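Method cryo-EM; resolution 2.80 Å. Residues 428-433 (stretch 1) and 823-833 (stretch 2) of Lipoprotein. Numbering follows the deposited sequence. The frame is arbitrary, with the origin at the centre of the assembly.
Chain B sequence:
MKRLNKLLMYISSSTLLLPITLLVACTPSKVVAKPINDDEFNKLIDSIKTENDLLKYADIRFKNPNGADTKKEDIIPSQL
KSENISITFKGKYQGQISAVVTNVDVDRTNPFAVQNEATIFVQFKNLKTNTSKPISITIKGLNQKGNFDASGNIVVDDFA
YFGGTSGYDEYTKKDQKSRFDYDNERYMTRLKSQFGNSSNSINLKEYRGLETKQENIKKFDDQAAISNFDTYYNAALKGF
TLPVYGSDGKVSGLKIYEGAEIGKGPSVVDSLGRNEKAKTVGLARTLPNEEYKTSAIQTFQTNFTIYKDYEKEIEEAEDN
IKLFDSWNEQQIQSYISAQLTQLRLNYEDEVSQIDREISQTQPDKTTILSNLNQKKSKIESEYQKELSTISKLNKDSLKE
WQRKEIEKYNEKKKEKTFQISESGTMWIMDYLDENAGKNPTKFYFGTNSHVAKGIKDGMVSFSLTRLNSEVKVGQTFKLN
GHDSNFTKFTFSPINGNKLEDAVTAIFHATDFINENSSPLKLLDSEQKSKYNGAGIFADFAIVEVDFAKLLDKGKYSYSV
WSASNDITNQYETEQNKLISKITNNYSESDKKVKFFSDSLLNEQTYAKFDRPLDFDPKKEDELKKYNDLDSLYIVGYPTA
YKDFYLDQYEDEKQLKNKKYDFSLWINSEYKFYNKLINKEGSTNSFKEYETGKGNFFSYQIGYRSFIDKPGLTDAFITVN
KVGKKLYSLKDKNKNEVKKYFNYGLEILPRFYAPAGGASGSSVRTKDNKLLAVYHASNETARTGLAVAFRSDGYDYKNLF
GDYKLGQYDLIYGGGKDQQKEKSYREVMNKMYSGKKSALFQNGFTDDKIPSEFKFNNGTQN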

ATOM      1  N   ILE B 428      23.561   8.332  -8.794  1.00 55.59           N
ATOM      2  CA  ILE B 428      25.000   8.235  -8.994  1.00 55.59           C
ATOM      3  C   ILE B 428      25.323   8.823 -10.377  1.00 55.59           C
ATOM      4  O   ILE B 428      24.754   8.396 -11.383  1.00 55.59           O
ATOM      5  CB  ILE B 428      25.425   6.767  -8.775  1.00 55.59           C
ATOM      6  CG1 ILE B 428      26.900   6.642  -8.392  1.00 55.59           C
ATOM      7  CG2 ILE B 428      25.076   5.816  -9.931  1.00 55.59           C
ATOM      8  CD1 ILE B 428      27.158   5.286  -7.717  1.00 55.59           C
ATOM      9  N   MET B 429      26.211   9.818 -10.448  1.00 64.77           N
ATOM     10  CA  MET B 429      26.619  10.399 -11.723  1.00 64.77           C
ATOM     11  C   MET B 429      28.087  10.161 -12.050  1.00 64.77           C
ATOM     12  O   MET B 429      28.416   9.924 -13.204  1.00 64.77           O
ATOM     13  CB  MET B 429      26.209  11.867 -11.811  1.00 64.77           C
ATOM     14  CG  MET B 429      27.061  12.860 -11.023  1.00 64.77           C
ATOM     15  SD  MET B 429      26.966  14.553 -11.647  1.00 64.77           S
ATOM     16  CE  MET B 429      25.343  14.992 -11.041  1.00 64.77           C
ATOM     17  N   ASP B 430      28.982  10.167 -11.067  1.00 64.27           N
ATOM     18  CA  ASP B 430      30.421  10.173 -11.315  1.00 64.27           C
ATOM     19  C   ASP B 430      31.218   9.552 -10.156  1.00 64.27           C
ATOM     20  O   ASP B 430      30.710   9.383  -9.047  1.00 64.27           O
ATOM     21  CB  ASP B 430      30.843  11.620 -11.618  1.00 64.27           C
ATOM     22  CG  ASP B 430      32.225  11.780 -12.231  1.00 64.27           C
ATOM     23  OD1 ASP B 430      32.754  10.809 -12.784  1.00 64.27           O
ATOM     24  OD2 ASP B 430      32.793  12.892 -12.162  1.00 64.27           O
ATOM     25  N   TYR B 431      32.483   9.227 -10.409  1.00 68.15           N
ATOM     26  CA  TYR B 431      33.478   8.908  -9.390  1.00 68.15           C
ATOM     27  C   TYR B 431      34.870   9.417  -9.778  1.00 68.15           C
ATOM     28  O   TYR B 431      35.264   9.368 -10.938  1.00 68.15           O
ATOM     29  CB  TYR B 431      33.490   7.413  -9.065  1.00 68.15           C
ATOM     30  CG  TYR B 431      33.719   6.442 -10.207  1.00 68.15           C
ATOM     31  CD1 TYR B 431      35.013   6.180 -10.689  1.00 68.15           C
ATOM     32  CD2 TYR B 431      32.625   5.738 -10.733  1.00 68.15           C
ATOM     33  CE1 TYR B 431      35.211   5.201 -11.675  1.00 68.15           C
ATOM     34  CE2 TYR B 431      32.811   4.769 -11.726  1.00 68.15           C
ATOM     35  CZ  TYR B 431      34.107   4.492 -12.190  1.00 68.15           C
ATOM     36  OH  TYR B 431      34.275   3.567 -13.160  1.00 68.15           O
ATOM     37  N   LEU B 432      35.630   9.867  -8.786  1.00 74.89           N
ATOM     38  CA  LEU B 432      37.017  10.286  -8.954  1.00 74.89           C
ATOM     39  C   LEU B 432      37.860   9.049  -9.256  1.00 74.89           C
ATOM     40  O   LEU B 432      37.705   8.032  -8.589  1.00 74.89           O
ATOM     41  CB  LEU B 432      37.444  11.011  -7.671  1.00 74.89           C
ATOM     42  CG  LEU B 432      38.881  11.524  -7.628  1.00 74.89           C
ATOM     43  CD1 LEU B 432      39.144  12.632  -8.632  1.00 74.89           C
ATOM     44  CD2 LEU B 432      39.162  12.078  -6.245  1.00 74.89           C
ATOM     45  N   ASP B 433      38.717   9.095 -10.268  1.00 88.06           N
ATOM     46  CA  ASP B 433      39.406   7.911 -10.781  1.00 88.06           C
ATOM     47  C   ASP B 433      40.925   7.975 -10.546  1.00 88.06           C
ATOM     48  O   ASP B 433      41.671   8.526 -11.355  1.00 88.06           O
ATOM     49  CB  ASP B 433      38.988   7.700 -12.244  1.00 88.06           C
ATOM     50  CG  ASP B 433      39.448   6.356 -12.809  1.00 88.06           C
ATOM     51  OD1 ASP B 433      40.210   5.645 -12.135  1.00 88.06           O
ATOM     52  OD2 ASP B 433      39.004   5.983 -13.912  1.00 88.06           O
ATOM     53  N   SER B 823      29.962  25.339 -12.899  1.00 72.63           N
ATOM     54  CA  SER B 823      29.501  24.064 -13.446  1.00 72.63           C
ATOM     55  C   SER B 823      30.300  22.927 -12.819  1.00 72.63           C
ATOM     56  O   SER B 823      31.383  23.159 -12.294  1.00 72.63           O
ATOM     57  CB  SER B 823      29.614  24.036 -14.965  1.00 72.63           C
ATOM     58  OG  SER B 823      30.942  24.194 -15.388  1.00 72.63           O
ATOM     59  N   TYR B 824      29.783  21.700 -12.863  1.00 71.78           N
ATOM     60  CA  TYR B 824      30.392  20.545 -12.205  1.00 71.78           C
ATOM     61  C   TYR B 824      31.873  20.342 -12.560  1.00 71.78           C
ATOM     62  O   TYR B 824      32.712  20.181 -11.676  1.00 71.78           O
ATOM     63  CB  TYR B 824      29.573  19.300 -12.559  1.00 71.78           C
ATOM     64  CG  TYR B 824      30.101  18.013 -11.965  1.00 71.78           C
ATOM     65  CD1 TYR B 824      30.435  17.940 -10.601  1.00 71.78           C
ATOM     66  CD2 TYR B 824      30.316  16.898 -12.789  1.00 71.78           C
ATOM     67  CE1 TYR B 824      31.015  16.783 -10.071  1.00 71.78           C
ATOM     68  CE2 TYR B 824      30.908  15.743 -12.260  1.00 71.78           C
ATOM     69  CZ  TYR B 824      31.273  15.693 -10.909  1.00 71.78           C
ATOM     70  OH  TYR B 824      31.910  14.615 -10.410  1.00 71.78           O
ATOM     71  N   ARG B 825      32.221  20.403 -13.851  1.00 76.67           N
ATOM     72  CA  ARG B 825      33.586  20.233 -14.344  1.00 76.67           C
ATOM     73  C   ARG B 825      34.550  21.252 -13.761  1.00 76.67           C
ATOM     74  O   ARG B 825      35.603  20.893 -13.256  1.00 76.67           O
ATOM     75  CB  ARG B 825      33.557  20.324 -15.870  1.00 76.67           C
ATOM     76  CG  ARG B 825      34.934  20.021 -16.478  1.00 76.67           C
ATOM     77  CD  ARG B 825      34.984  20.211 -17.994  1.00 76.67           C
ATOM     78  NE  ARG B 825      34.587  21.573 -18.375  1.00 76.67           N
ATOM     79  CZ  ARG B 825      35.281  22.680 -18.241  1.00 76.67           C
ATOM     80  NH1 ARG B 825      36.511  22.702 -17.857  1.00 76.67           N
ATOM     81  NH2 ARG B 825      34.722  23.816 -18.485  1.00 76.67           N
ATOM     82  N   GLU B 826      34.218  22.529 -13.842  1.00 78.60           N
ATOM     83  CA  GLU B 826      35.152  23.590 -13.450  1.00 78.60           C
ATOM     84  C   GLU B 826      35.219  23.812 -11.927  1.00 78.60           C
ATOM     85  O   GLU B 826      36.218  24.315 -11.423  1.00 78.60           O
ATOM     86  CB  GLU B 826      34.892  24.852 -14.281  1.00 78.60           C
ATOM     87  CG  GLU B 826      33.585  25.566 -13.974  1.00 78.60           C
ATOM     88  CD  GLU B 826      33.047  26.425 -15.132  1.00 78.60           C
ATOM     89  OE1 GLU B 826      33.800  26.777 -16.066  1.00 78.60           O
ATOM     90  OE2 GLU B 826      31.835  26.748 -15.085  1.00 78.60           O
ATOM     91  N   VAL B 827      34.202  23.367 -11.184  1.00 74.75           N
ATOM     92  CA  VAL B 827      34.278  23.148  -9.733  1.00 74.75           C
ATOM     93  C   VAL B 827      35.207  21.982  -9.406  1.00 74.75           C
ATOM     94  O   VAL B 827      36.090  22.095  -8.558  1.00 74.75           O
ATOM     95  CB  VAL B 827      32.876  22.921  -9.160  1.00 74.75           C
ATOM     96  CG1 VAL B 827      32.888  22.394  -7.749  1.00 74.75           C
ATOM     97  CG2 VAL B 827      32.083  24.213  -9.170  1.00 74.75           C
ATOM     98  N   MET B 828      35.074  20.858 -10.098  1.00 76.43           N
ATOM     99  CA  MET B 828      35.893  19.687  -9.825  1.00 76.43           C
ATOM    100  C   MET B 828      37.359  19.865 -10.261  1.00 76.43           C
ATOM    101  O   MET B 828      38.264  19.333  -9.627  1.00 76.43           O
ATOM    102  CB  MET B 828      35.209  18.445 -10.407  1.00 76.43           C
ATOM    103  CG  MET B 828      35.741  17.212  -9.685  1.00 76.43           C
ATOM    104  SD  MET B 828      34.821  15.684  -9.935  1.00 76.43           S
ATOM    105  CE  MET B 828      35.878  14.553  -9.011  1.00 76.43           C
ATOM    106  N   ASN B 829      37.617  20.704 -11.267  1.00 78.76           N
ATOM    107  CA  ASN B 829      38.941  21.077 -11.752  1.00 78.76           C
ATOM    108  C   ASN B 829      39.802  21.757 -10.684  1.00 78.76           C
ATOM    109  O   ASN B 829      40.989  21.462 -10.599  1.00 78.76           O
ATOM    110  CB  ASN B 829      38.777  22.000 -12.968  1.00 78.76           C
ATOM    111  CG  ASN B 829      40.103  22.356 -13.610  1.00 78.76           C
ATOM    112  OD1 ASN B 829      40.927  21.511 -13.896  1.00 78.76           O
ATOM    113  ND2 ASN B 829      40.366  23.604 -13.842  1.00 78.76           N
ATOM    114  N   LYS B 830      39.233  22.649  -9.862  1.00 81.19           N
ATOM    115  CA  LYS B 830      39.973  23.303  -8.773  1.00 81.19           C
ATOM    116  C   LYS B 830      40.216  22.373  -7.582  1.00 81.19           C
ATOM    117  O   LYS B 830      41.273  22.444  -6.966  1.00 81.19           O
ATOM    118  CB  LYS B 830      39.318  24.631  -8.359  1.00 81.19           C
ATOM    119  CG  LYS B 830      37.895  24.520  -7.805  1.00 81.19           C
ATOM    120  CD  LYS B 830      37.407  25.816  -7.162  1.00 81.19           C
ATOM    121  CE  LYS B 830      36.070  25.609  -6.467  1.00 81.19           C
ATOM    122  NZ  LYS B 830      35.546  26.836  -5.862  1.00 81.19           N
ATOM    123  N   MET B 831      39.278  21.476  -7.273  1.00 81.03           N
ATOM    124  CA  MET B 831      39.414  20.518  -6.169  1.00 81.03           C
ATOM    125  C   MET B 831      40.427  19.403  -6.466  1.00 81.03           C
ATOM    126  O   MET B 831      41.199  19.032  -5.587  1.00 81.03           O
ATOM    127  CB  MET B 831      38.041  19.925  -5.821  1.00 81.03           C
ATOM    128  CG  MET B 831      37.069  21.010  -5.343  1.00 81.03           C
ATOM    129  SD  MET B 831      35.488  20.415  -4.717  1.00 81.03           S
ATOM    130  CE  MET B 831      36.028  19.570  -3.212  1.00 81.03           C
ATOM    131  N   TYR B 832      40.451  18.886  -7.697  1.00 81.86           N
ATOM    132  CA  TYR B 832      41.200  17.686  -8.107  1.00 81.86           C
ATOM    133  C   TYR B 832      42.039  17.913  -9.384  1.00 81.86           C
ATOM    134  O   TYR B 832      42.022  17.112 -10.320  1.00 81.86           O
ATOM    135  CB  TYR B 832      40.231  16.496  -8.206  1.00 81.86           C
ATOM    136  CG  TYR B 832      39.448  16.229  -6.935  1.00 81.86           C
ATOM    137  CD1 TYR B 832      40.107  15.753  -5.790  1.00 81.86           C
ATOM    138  CD2 TYR B 832      38.073  16.505  -6.879  1.00 81.86           C
ATOM    139  CE1 TYR B 832      39.394  15.557  -4.598  1.00 81.86           C
ATOM    140  CE2 TYR B 832      37.348  16.285  -5.698  1.00 81.86           C
ATOM    141  CZ  TYR B 832      38.014  15.818  -4.548  1.00 81.86           C
ATOM    142  OH  TYR B 832      37.352  15.635  -3.380  1.00 81.86           O
ATOM    143  N   SER B 833      42.782  19.023  -9.427  1.00 85.36           N
ATOM    144  CA  SER B 833      43.571  19.475 -10.573  1.00 85.36           C
ATOM    145  C   SER B 833      44.531  18.397 -11.070  1.00 85.36           C
ATOM    146  O   SER B 833      45.376  17.902 -10.324  1.00 85.36           O
ATOM    147  CB  SER B 833      44.331  20.751 -10.204  1.00 85.36           C
ATOM    148  OG  SER B 833      45.092  20.553  -9.026  1.00 85.36           O
TER

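A single short hydrogen bond, 2.6 Å from Tyr824 OH to Asp430 OD2, is the one polar link between a strand and a helix whose axes come no closer than 12.1 Å. Large side chains fill this gap: the hydroxyl sits at the far end of the tyrosine ring and reaches the carboxylate, although the CA atoms of Asp430 and Tyr824 are 10.4 Å apart. The example illustrates a general principle of packing, that long side chains can join distant backbones by placing a polar group at their tip and apolar surface along their length.

The two segments, 394 residues or more apart wherever they touch, run nearly alongside each other, with 23° between their N-to-C directions. Successive contacts therefore advance in the same sense along both. The helix contributes Tyr824, Met828 and, just past its end, Tyr832. This spacing of four residues, close to one helical turn, brings all three onto one side, with their CA-to-CB bonds directed toward the strand. Backbone hydrogen bonds follow the same interval, Met828 N to Tyr824 O at 2.9 Å and Tyr832 N to Met828 O at 3.0 Å, the latter holding Tyr832 in place even as it leaves helical geometry.

Tyr824 serves two neighbours in different ways. Asp430 lies at the edge of its ring, near the plane, where the hydroxyl can meet it, whereas Met429 packs over one face. Met429 SD stands 4.4 Å from the centroid of the Tyr824 ring and 18° off its normal, a sulfur-aromatic contact suited to a polarizable thioether. The p, t, p conformation of Met429 accompanies this placement. Asp430, whose CA-to-CB bond points toward the helix, has chi1 in t, and its carboxylate meets the hydroxyl. Its other oxygen, OD1, accepts a weak hydrogen bond from Tyr431 N at 2.9 Å, and both oxygens have further partners elsewhere in the structure, so the buried acid is well supplied with donors.

Farther along, the contact turns apolar. Met828, with all three chi angles in t, stretches out its side chain; its CE lies 3.8 Å from Leu432 CD1, while its SD passes 4.1 Å from Asp430 OD2. An unbranched, flexible methionine can thus span the gap and end in a methyl group against leucine. The branched end of Leu432 suits a site between two partners: CD1 makes the nearest approach to Met828 and also lies close to Tyr832, while CD2 lies over a face of the Tyr832 ring, 4.0 Å from the centroid of that ring and 20° off the normal, a CH-pi contact. Here the backbones are nearer, with 8.5 Å between Leu432 CA and Tyr832 CA.

Together the stretches bury 271 Å², counting both sides. Leu432 has the largest share, 71 Å², followed by Tyr824 with 57 Å². Tyr431, between Asp430 and Leu432, points its CA-to-CB bond away from the helix and makes no contact with it, unlike its neighbours on both sides. The result is a small interface: one buried polar anchor with apolar packing around it and beyond.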